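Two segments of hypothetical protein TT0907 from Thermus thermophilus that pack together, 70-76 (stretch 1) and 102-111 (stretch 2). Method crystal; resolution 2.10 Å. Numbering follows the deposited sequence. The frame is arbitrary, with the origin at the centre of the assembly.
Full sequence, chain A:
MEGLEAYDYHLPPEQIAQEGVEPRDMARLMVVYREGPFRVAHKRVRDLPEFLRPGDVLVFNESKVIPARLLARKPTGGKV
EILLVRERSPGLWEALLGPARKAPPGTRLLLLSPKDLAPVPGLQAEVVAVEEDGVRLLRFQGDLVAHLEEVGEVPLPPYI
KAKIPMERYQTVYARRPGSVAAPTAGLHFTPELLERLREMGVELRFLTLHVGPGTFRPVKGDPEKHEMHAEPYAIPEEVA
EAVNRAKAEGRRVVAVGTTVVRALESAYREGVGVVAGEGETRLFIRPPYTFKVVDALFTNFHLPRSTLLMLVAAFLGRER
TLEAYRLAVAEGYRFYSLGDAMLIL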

ATOM      1  N   LEU A  70      21.641   0.733 -13.157  1.00 58.06           N
ATOM      2  CA  LEU A  70      21.867   0.061 -14.429  1.00 57.12           C
ATOM      3  C   LEU A  70      23.115   0.567 -15.141  1.00 56.85           C
ATOM      4  O   LEU A  70      23.439   1.754 -15.090  1.00 56.16           O
ATOM      5  CB  LEU A  70      20.647   0.230 -15.337  1.00 57.00           C
ATOM      6  CG  LEU A  70      19.325  -0.350 -14.823  1.00 56.02           C
ATOM      7  CD1 LEU A  70      18.232  -0.110 -15.851  1.00 54.25           C
ATOM      8  CD2 LEU A  70      19.482  -1.838 -14.551  1.00 55.85           C
ATOM      9  N   LEU A  71      23.815  -0.349 -15.801  1.00 56.71           N
ATOM     10  CA  LEU A  71      25.025  -0.012 -16.539  1.00 57.00           C
ATOM     11  C   LEU A  71      24.795  -0.266 -18.023  1.00 56.64           C
ATOM     12  O   LEU A  71      24.438  -1.376 -18.425  1.00 55.74           O
ATOM     13  CB  LEU A  71      26.212  -0.850 -16.042  1.00 57.36           C
ATOM     14  CG  LEU A  71      26.148  -2.377 -16.175  1.00 57.97           C
ATOM     15  CD1 LEU A  71      27.500  -2.968 -15.807  1.00 58.49           C
ATOM     16  CD2 LEU A  71      25.057  -2.946 -15.277  1.00 59.23           C
ATOM     17  N   ALA A  72      24.991   0.768 -18.833  1.00 56.33           N
ATOM     18  CA  ALA A  72      24.796   0.645 -20.271  1.00 57.09           C
ATOM     19  C   ALA A  72      26.093   0.863 -21.046  1.00 57.39           C
ATOM     20  O   ALA A  72      27.190   0.765 -20.491  1.00 57.56           O
ATOM     21  CB  ALA A  72      23.730   1.636 -20.737  1.00 56.48           C
ATOM     22  N   ARG A  73      25.950   1.152 -22.335  1.00 57.52           N
ATOM     23  CA  ARG A  73      27.083   1.389 -23.224  1.00 57.46           C
ATOM     24  C   ARG A  73      26.554   1.703 -24.616  1.00 57.23           C
ATOM     25  O   ARG A  73      25.925   0.855 -25.247  1.00 56.90           O
ATOM     26  CB  ARG A  73      27.977   0.146 -23.306  1.00 57.72           C
ATOM     27  CG  ARG A  73      29.126   0.278 -24.297  1.00 57.24           C
ATOM     28  CD  ARG A  73      29.385  -1.026 -25.040  1.00 56.90           C
ATOM     29  NE  ARG A  73      29.919  -2.073 -24.177  1.00 57.33           N
ATOM     30  CZ  ARG A  73      30.103  -3.335 -24.557  1.00 56.92           C
ATOM     31  NH1 ARG A  73      29.793  -3.714 -25.790  1.00 57.20           N
ATOM     32  NH2 ARG A  73      30.603  -4.219 -23.705  1.00 57.40           N
ATOM     33  N   LYS A  74      26.789   2.922 -25.090  1.00 57.58           N
ATOM     34  CA  LYS A  74      26.336   3.292 -26.424  1.00 57.99           C
ATOM     35  C   LYS A  74      27.048   2.400 -27.432  1.00 56.72           C
ATOM     36  O   LYS A  74      28.200   2.021 -27.227  1.00 55.32           O
ATOM     37  CB  LYS A  74      26.660   4.757 -26.724  1.00 58.78           C
ATOM     38  CG  LYS A  74      25.752   5.754 -26.032  1.00 61.37           C
ATOM     39  CD  LYS A  74      26.053   7.169 -26.499  1.00 63.28           C
ATOM     40  CE  LYS A  74      25.085   8.170 -25.893  1.00 65.09           C
ATOM     41  NZ  LYS A  74      25.367   9.560 -26.362  1.00 66.89           N
ATOM     42  N   PRO A  75      26.365   2.046 -28.532  1.00 56.71           N
ATOM     43  CA  PRO A  75      26.953   1.190 -29.570  1.00 57.17           C
ATOM     44  C   PRO A  75      28.355   1.650 -29.978  1.00 57.91           C
ATOM     45  O   PRO A  75      29.202   0.837 -30.345  1.00 56.32           O
ATOM     46  CB  PRO A  75      25.948   1.304 -30.710  1.00 56.88           C
ATOM     47  CG  PRO A  75      24.648   1.435 -29.981  1.00 56.80           C
ATOM     48  CD  PRO A  75      24.986   2.427 -28.885  1.00 56.70           C
ATOM     49  N   THR A  76      28.590   2.958 -29.901  1.00 60.23           N
ATOM     50  CA  THR A  76      29.882   3.538 -30.253  1.00 63.20           C
ATOM     51  C   THR A  76      30.982   3.134 -29.272  1.00 64.75           C
ATOM     52  O   THR A  76      32.132   2.939 -29.670  1.00 64.93           O
ATOM     53  CB  THR A  76      29.808   5.075 -30.295  1.00 63.58           C
ATOM     54  OG1 THR A  76      29.318   5.563 -29.040  1.00 66.27           O
ATOM     55  CG2 THR A  76      28.881   5.535 -31.409  1.00 64.03           C
ATOM     56  N   LYS A 102      26.295  11.973 -18.893  1.00 89.44           N
ATOM     57  CA  LYS A 102      26.002  12.969 -19.921  1.00 88.86           C
ATOM     58  C   LYS A 102      25.446  12.302 -21.179  1.00 88.36           C
ATOM     59  O   LYS A 102      24.438  11.598 -21.118  1.00 88.86           O
ATOM     60  CB  LYS A 102      27.265  13.759 -20.256  1.00 88.85           C
ATOM     61  N   ALA A 103      26.104  12.534 -22.314  1.00 87.28           N
ATOM     62  CA  ALA A 103      25.694  11.952 -23.591  1.00 85.64           C
ATOM     63  C   ALA A 103      24.271  12.339 -23.997  1.00 84.36           C
ATOM     64  O   ALA A 103      23.296  11.854 -23.424  1.00 83.99           O
ATOM     65  CB  ALA A 103      25.824  10.435 -23.534  1.00 85.61           C
ATOM     66  N   PRO A 104      24.165  13.207 -24.999  1.00 82.85           N
ATOM     67  CA  PRO A 104      22.873  13.673 -25.491  1.00 80.99           C
ATOM     68  C   PRO A 104      21.941  12.528 -25.869  1.00 79.86           C
ATOM     69  O   PRO A 104      22.337  11.362 -25.874  1.00 79.98           O
ATOM     70  CB  PRO A 104      23.078  14.591 -26.688  1.00 81.12           C
ATOM     71  N   PRO A 105      20.697  12.875 -26.189  1.00 78.38           N
ATOM     72  CA  PRO A 105      19.689  11.891 -26.571  1.00 77.00           C
ATOM     73  C   PRO A 105      20.213  10.941 -27.642  1.00 75.83           C
ATOM     74  O   PRO A 105      20.345  11.319 -28.807  1.00 76.27           O
ATOM     75  CB  PRO A 105      18.437  12.600 -27.069  1.00 76.91           C
ATOM     76  N   GLY A 106      20.505   9.708 -27.242  1.00 73.94           N
ATOM     77  CA  GLY A 106      21.020   8.699 -28.161  1.00 71.41           C
ATOM     78  C   GLY A 106      20.467   7.312 -27.834  1.00 69.68           C
ATOM     79  O   GLY A 106      19.377   7.183 -27.280  1.00 69.32           O
ATOM     80  N   THR A 107      21.228   6.277 -28.187  1.00 67.26           N
ATOM     81  CA  THR A 107      20.826   4.896 -27.935  1.00 64.72           C
ATOM     82  C   THR A 107      21.879   4.189 -27.085  1.00 62.98           C
ATOM     83  O   THR A 107      23.074   4.470 -27.202  1.00 61.95           O
ATOM     84  CB  THR A 107      20.633   4.157 -29.256  1.00 64.42           C
ATOM     85  N   ARG A 108      21.435   3.270 -26.234  1.00 61.20           N
ATOM     86  CA  ARG A 108      22.350   2.545 -25.362  1.00 59.89           C
ATOM     87  C   ARG A 108      22.011   1.063 -25.233  1.00 58.29           C
ATOM     88  O   ARG A 108      20.857   0.659 -25.379  1.00 57.85           O
ATOM     89  CB  ARG A 108      22.370   3.195 -23.981  1.00 59.09           C
ATOM     90  N   LEU A 109      23.034   0.261 -24.960  1.00 56.57           N
ATOM     91  CA  LEU A 109      22.867  -1.177 -24.799  1.00 56.37           C
ATOM     92  C   LEU A 109      23.002  -1.546 -23.325  1.00 56.71           C
ATOM     93  O   LEU A 109      23.984  -1.190 -22.672  1.00 55.81           O
ATOM     94  CB  LEU A 109      23.914  -1.917 -25.623  1.00 55.91           C
ATOM     95  N   LEU A 110      22.007  -2.258 -22.803  1.00 57.15           N
ATOM     96  CA  LEU A 110      22.023  -2.675 -21.408  1.00 58.56           C
ATOM     97  C   LEU A 110      23.115  -3.717 -21.201  1.00 59.80           C
ATOM     98  O   LEU A 110      23.174  -4.716 -21.918  1.00 59.25           O
ATOM     99  CB  LEU A 110      20.665  -3.248 -21.020  1.00 57.91           C
ATOM    100  N   LEU A 111      23.981  -3.479 -20.222  1.00 61.35           N
ATOM    101  CA  LEU A 111      25.073  -4.399 -19.930  1.00 64.08           C
ATOM    102  C   LEU A 111      24.762  -5.257 -18.708  1.00 66.38           C
ATOM    103  O   LEU A 111      24.275  -4.756 -17.694  1.00 66.39           O
ATOM    104  CB  LEU A 111      26.364  -3.619 -19.707  1.00 64.51           C
TER

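What holds the two backbones together? The strands run in roughly antiparallel directions, 129° apart, and two hydrogen bonds join them: Leu111 N gives to Leu71 O at 2.8 Å, and Leu109 N to Arg73 O at 3.0 Å. Between these, Ala72 CA lies 3.1 Å from Leu109 O in a CA-H...O contact, and Lys74 CA makes another with Thr107 O at 3.6 Å.

How does Leu71 reach its partner? Its CA-to-CB bond points sideways, but chi1 near 61° (p) leaves Leu71 CG 3.8 Å from Leu111 CB, an apolar contact beside the hydrogen-bonded backbones. With chi2 near 172° (t), Leu71 CD2 comes 3.1 Å from Leu111 O. Leu111 is modelled only to CB, so the rest of its side chain cannot be placed. Ala72 CB lies 3.8 Å from CB of Arg108, which is modelled no further.

Why is so much of Lys74 covered by stretch 2? Its CA-to-CB bond points away overall, though CB still touches stretch 2; chi1 is m and the remaining torsions are all t, so the extended chain passes along stretch 2. Lys74 CG lies 3.2 Å from Thr107 O, while Lys74 NZ ends 3.0 Å from Ala103 CB, a tight approach, and 3.6 Å from Pro104 O. At Gly106, an ideal CB would come within 3.4 Å of Lys74 CE.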